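Local coordinates for C-1-tetrahydrofolate synthase, cytoplasmic, putative (Trypanosoma brucei, PDB 4CJX), which probably oxidises methylenetetrahydrofolate with NADP+ and hydrolyses the resulting methenyltetrahydrofolate, as a bifunctional dehydrogenase-cyclohydrolase homodimer of one-carbon metabolism, at residues G179-G191 against I223-A237. Residues are numbered along the deposited sequence; the frame is centred on the assembly and turned at random.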
# COMPACT_ATOMS: atom_id res chain seq x y z
N GLY B 179 3.94 -24.60 -3.02
CA GLY B 179 5.40 -24.59 -3.20
C GLY B 179 5.86 -23.94 -4.51
O GLY B 179 7.02 -24.06 -4.85
N VAL B 180 5.00 -23.23 -5.22
CA VAL B 180 5.43 -22.53 -6.44
C VAL B 180 6.43 -21.39 -6.16
O VAL B 180 6.37 -20.72 -5.13
CB VAL B 180 4.26 -21.95 -7.27
CG1 VAL B 180 3.30 -23.08 -7.67
CG2 VAL B 180 3.56 -20.83 -6.53
N GLU B 181 7.35 -21.19 -7.10
CA GLU B 181 8.27 -20.07 -7.03
C GLU B 181 7.48 -18.78 -7.28
O GLU B 181 6.55 -18.76 -8.08
CB GLU B 181 9.39 -20.25 -8.08
CG GLU B 181 10.47 -19.18 -8.05
CD GLU B 181 11.36 -19.23 -6.82
OE1 GLU B 181 11.57 -20.33 -6.25
OE2 GLU B 181 11.89 -18.16 -6.42
N ILE B 182 7.84 -17.71 -6.57
CA ILE B 182 7.21 -16.40 -6.74
C ILE B 182 8.17 -15.35 -7.32
O ILE B 182 7.77 -14.52 -8.13
CB ILE B 182 6.61 -15.91 -5.41
CG1 ILE B 182 5.43 -16.81 -5.02
CG2 ILE B 182 6.13 -14.47 -5.51
CD1 ILE B 182 4.85 -16.51 -3.66
N CYS B 183 9.43 -15.38 -6.88
CA CYS B 183 10.46 -14.43 -7.31
C CYS B 183 10.69 -14.45 -8.82
O CYS B 183 10.96 -15.49 -9.40
CB CYS B 183 11.77 -14.77 -6.59
SG CYS B 183 13.16 -13.70 -7.03
N GLY B 184 10.57 -13.29 -9.46
CA GLY B 184 10.77 -13.21 -10.91
C GLY B 184 9.53 -13.55 -11.72
O GLY B 184 9.54 -13.43 -12.93
N LYS B 185 8.44 -13.95 -11.06
CA LYS B 185 7.24 -14.41 -11.75
C LYS B 185 6.28 -13.26 -11.97
O LYS B 185 6.30 -12.25 -11.24
CB LYS B 185 6.53 -15.49 -10.95
CG LYS B 185 7.39 -16.71 -10.69
CD LYS B 185 7.93 -17.29 -12.00
CE LYS B 185 8.52 -18.67 -11.75
NZ LYS B 185 8.84 -19.34 -13.03
N ARG B 186 5.44 -13.42 -12.97
CA ARG B 186 4.40 -12.43 -13.23
C ARG B 186 3.13 -12.81 -12.47
O ARG B 186 2.61 -13.94 -12.59
CB ARG B 186 4.13 -12.34 -14.73
CG ARG B 186 5.33 -11.90 -15.57
CD ARG B 186 5.53 -10.39 -15.51
NE ARG B 186 4.47 -9.68 -16.24
CZ ARG B 186 4.43 -9.60 -17.57
NH1 ARG B 186 5.37 -10.17 -18.30
NH2 ARG B 186 3.43 -8.95 -18.15
N VAL B 187 2.64 -11.85 -11.68
CA VAL B 187 1.48 -12.05 -10.82
C VAL B 187 0.40 -11.07 -11.20
O VAL B 187 0.69 -9.90 -11.42
CB VAL B 187 1.81 -11.79 -9.33
CG1 VAL B 187 0.54 -11.79 -8.50
CG2 VAL B 187 2.75 -12.85 -8.79
N VAL B 188 -0.85 -11.54 -11.30
CA VAL B 188 -2.00 -10.65 -11.38
C VAL B 188 -2.90 -10.83 -10.16
O VAL B 188 -3.24 -11.96 -9.78
CB VAL B 188 -2.87 -10.76 -12.66
CG1 VAL B 188 -3.43 -12.15 -12.86
CG2 VAL B 188 -4.03 -9.79 -12.61
N VAL B 189 -3.26 -9.71 -9.57
CA VAL B 189 -4.21 -9.64 -8.49
C VAL B 189 -5.41 -8.90 -9.07
O VAL B 189 -5.26 -7.78 -9.56
CB VAL B 189 -3.64 -8.84 -7.29
CG1 VAL B 189 -4.65 -8.75 -6.17
CG2 VAL B 189 -2.39 -9.49 -6.76
N LEU B 190 -6.58 -9.53 -9.04
CA LEU B 190 -7.83 -8.89 -9.44
C LEU B 190 -8.56 -8.44 -8.16
O LEU B 190 -8.85 -9.26 -7.25
CB LEU B 190 -8.69 -9.85 -10.25
CG LEU B 190 -8.05 -10.43 -11.53
CD1 LEU B 190 -7.33 -11.74 -11.23
CD2 LEU B 190 -9.05 -10.61 -12.69
N GLY B 191 -8.87 -7.15 -8.10
CA GLY B 191 -9.52 -6.56 -6.92
C GLY B 191 -8.52 -5.93 -5.98
O GLY B 191 -7.35 -6.30 -5.96
N ILE B 223 -7.82 -7.54 -19.11
CA ILE B 223 -7.77 -8.55 -18.08
C ILE B 223 -7.27 -9.85 -18.74
O ILE B 223 -6.37 -10.54 -18.24
CB ILE B 223 -9.16 -8.77 -17.42
CG1 ILE B 223 -9.62 -7.52 -16.66
CG2 ILE B 223 -9.13 -9.98 -16.50
CD1 ILE B 223 -10.97 -7.69 -15.99
N ALA B 224 -7.86 -10.17 -19.88
CA ALA B 224 -7.50 -11.39 -20.61
C ALA B 224 -6.01 -11.42 -20.94
O ALA B 224 -5.31 -12.41 -20.69
CB ALA B 224 -8.32 -11.49 -21.87
N ASP B 225 -5.54 -10.33 -21.52
CA ASP B 225 -4.14 -10.18 -21.87
C ASP B 225 -3.22 -10.34 -20.64
O ASP B 225 -2.19 -10.98 -20.70
CB ASP B 225 -3.95 -8.80 -22.43
CG ASP B 225 -2.59 -8.60 -23.02
OD1 ASP B 225 -2.25 -9.34 -24.00
OD2 ASP B 225 -1.86 -7.68 -22.55
N ILE B 226 -3.63 -9.74 -19.52
CA ILE B 226 -2.83 -9.76 -18.32
C ILE B 226 -2.82 -11.17 -17.72
O ILE B 226 -1.76 -11.70 -17.39
CB ILE B 226 -3.31 -8.64 -17.35
CG1 ILE B 226 -2.84 -7.28 -17.91
CG2 ILE B 226 -2.74 -8.86 -15.93
CD1 ILE B 226 -3.58 -6.07 -17.37
N VAL B 227 -4.00 -11.78 -17.60
CA VAL B 227 -4.12 -13.14 -17.04
C VAL B 227 -3.30 -14.13 -17.90
O VAL B 227 -2.64 -15.02 -17.36
CB VAL B 227 -5.60 -13.62 -16.96
CG1 VAL B 227 -5.70 -15.11 -16.69
CG2 VAL B 227 -6.38 -12.84 -15.91
N ARG B 228 -3.34 -13.97 -19.22
CA ARG B 228 -2.63 -14.86 -20.14
C ARG B 228 -1.13 -14.85 -19.90
O ARG B 228 -0.42 -15.83 -20.16
CB ARG B 228 -2.87 -14.45 -21.60
CG ARG B 228 -4.20 -14.91 -22.17
CD ARG B 228 -4.35 -14.51 -23.63
NE ARG B 228 -5.73 -14.72 -24.07
CZ ARG B 228 -6.53 -13.79 -24.59
NH1 ARG B 228 -6.10 -12.55 -24.81
NH2 ARG B 228 -7.78 -14.13 -24.92
N ALA B 229 -0.63 -13.73 -19.40
CA ALA B 229 0.79 -13.60 -19.19
C ALA B 229 1.19 -13.94 -17.74
O ALA B 229 2.37 -13.86 -17.40
CB ALA B 229 1.22 -12.19 -19.57
N SER B 230 0.24 -14.28 -16.88
CA SER B 230 0.55 -14.39 -15.48
C SER B 230 0.85 -15.82 -15.03
O SER B 230 0.09 -16.74 -15.29
CB SER B 230 -0.60 -13.82 -14.63
OG SER B 230 -1.00 -12.54 -15.09
N ASP B 231 1.97 -15.99 -14.33
CA ASP B 231 2.34 -17.24 -13.67
C ASP B 231 1.49 -17.55 -12.43
O ASP B 231 1.35 -18.70 -12.04
CB ASP B 231 3.81 -17.18 -13.25
CG ASP B 231 4.75 -16.99 -14.46
OD1 ASP B 231 4.74 -17.87 -15.36
OD2 ASP B 231 5.48 -15.95 -14.50
N ILE B 232 0.98 -16.50 -11.80
CA ILE B 232 0.18 -16.65 -10.60
C ILE B 232 -1.02 -15.72 -10.67
O ILE B 232 -0.87 -14.53 -10.94
CB ILE B 232 0.99 -16.32 -9.33
CG1 ILE B 232 2.09 -17.36 -9.12
CG2 ILE B 232 0.07 -16.26 -8.12
CD1 ILE B 232 3.20 -16.87 -8.21
N VAL B 233 -2.21 -16.28 -10.42
CA VAL B 233 -3.44 -15.52 -10.45
C VAL B 233 -4.09 -15.53 -9.05
O VAL B 233 -4.39 -16.60 -8.51
CB VAL B 233 -4.47 -16.09 -11.45
CG1 VAL B 233 -5.79 -15.32 -11.33
CG2 VAL B 233 -3.94 -16.09 -12.90
N VAL B 234 -4.28 -14.34 -8.49
CA VAL B 234 -5.02 -14.16 -7.27
C VAL B 234 -6.22 -13.30 -7.55
O VAL B 234 -6.12 -12.09 -7.69
CB VAL B 234 -4.21 -13.48 -6.16
CG1 VAL B 234 -5.06 -13.39 -4.92
CG2 VAL B 234 -2.92 -14.26 -5.90
N SER B 235 -7.39 -13.96 -7.61
CA SER B 235 -8.63 -13.28 -7.91
C SER B 235 -9.45 -13.00 -6.65
O SER B 235 -9.94 -13.91 -6.02
CB SER B 235 -9.47 -14.11 -8.89
OG SER B 235 -10.34 -13.22 -9.56
N ALA B 236 -9.65 -11.72 -6.37
CA ALA B 236 -10.37 -11.28 -5.17
C ALA B 236 -11.28 -10.11 -5.52
O ALA B 236 -11.33 -9.09 -4.83
CB ALA B 236 -9.37 -10.89 -4.10
N ALA B 237 -12.00 -10.26 -6.62
CA ALA B 237 -12.84 -9.20 -7.14
C ALA B 237 -14.31 -9.38 -6.80
O ALA B 237 -15.05 -8.44 -6.90
CB ALA B 237 -12.67 -9.10 -8.65
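Val188 sets CG2 on the last turns of helix 220-228, 3.7 Å from Ile226 CG2, while CG1, held between the backbone N and the carbonyl carbon (chi1 59°), rests on Ser230 just beyond it. The Ser230 hydroxyl is satisfied by Ile226 O, 2.6 Å from OG, which suits a polar group facing a methyl; Ala229 N reaches that oxygen from the opposite face of its plane. Leu190, on the same face of the sheet, forks: CD1 touches Val233 CG1 at 3.9 Å and CD2 touches Ile223 CG2. Beta-branched valines suit the extended strands, and on the reverse face Val187 CG2 packs against Ile232, whose CD1 runs on to Ile182 CG1. Between parallel strands 186-190 and 232-235, Val188 gives its N-H to Ile232 O and takes Val234 N on its own O (2.9 Å, 177° at the hydrogen); Leu190 repeats this with Val234 O and Ala236 N. At the entry Asp231 OD2 replaces a carbonyl, taking Arg186 N at 3.0 Å through its anti lone pair, while OD1 forms a salt bridge with Lys249. Ala229 CB lies over one face of the Arg186 guanidinium, and Asp225 forms a salt bridge with Arg186 of the second subunit. Gly191, with positive phi (97°) and no side chain, brings its CA close to Ala236 O and Ala237 CA. Helix 220-228 leading into strand 232-235 beside 186-190 is typical of the Rossmann fold, and Ala236 and Ala237 border the NADP-binding residues Ala196 and Ser216, respectively.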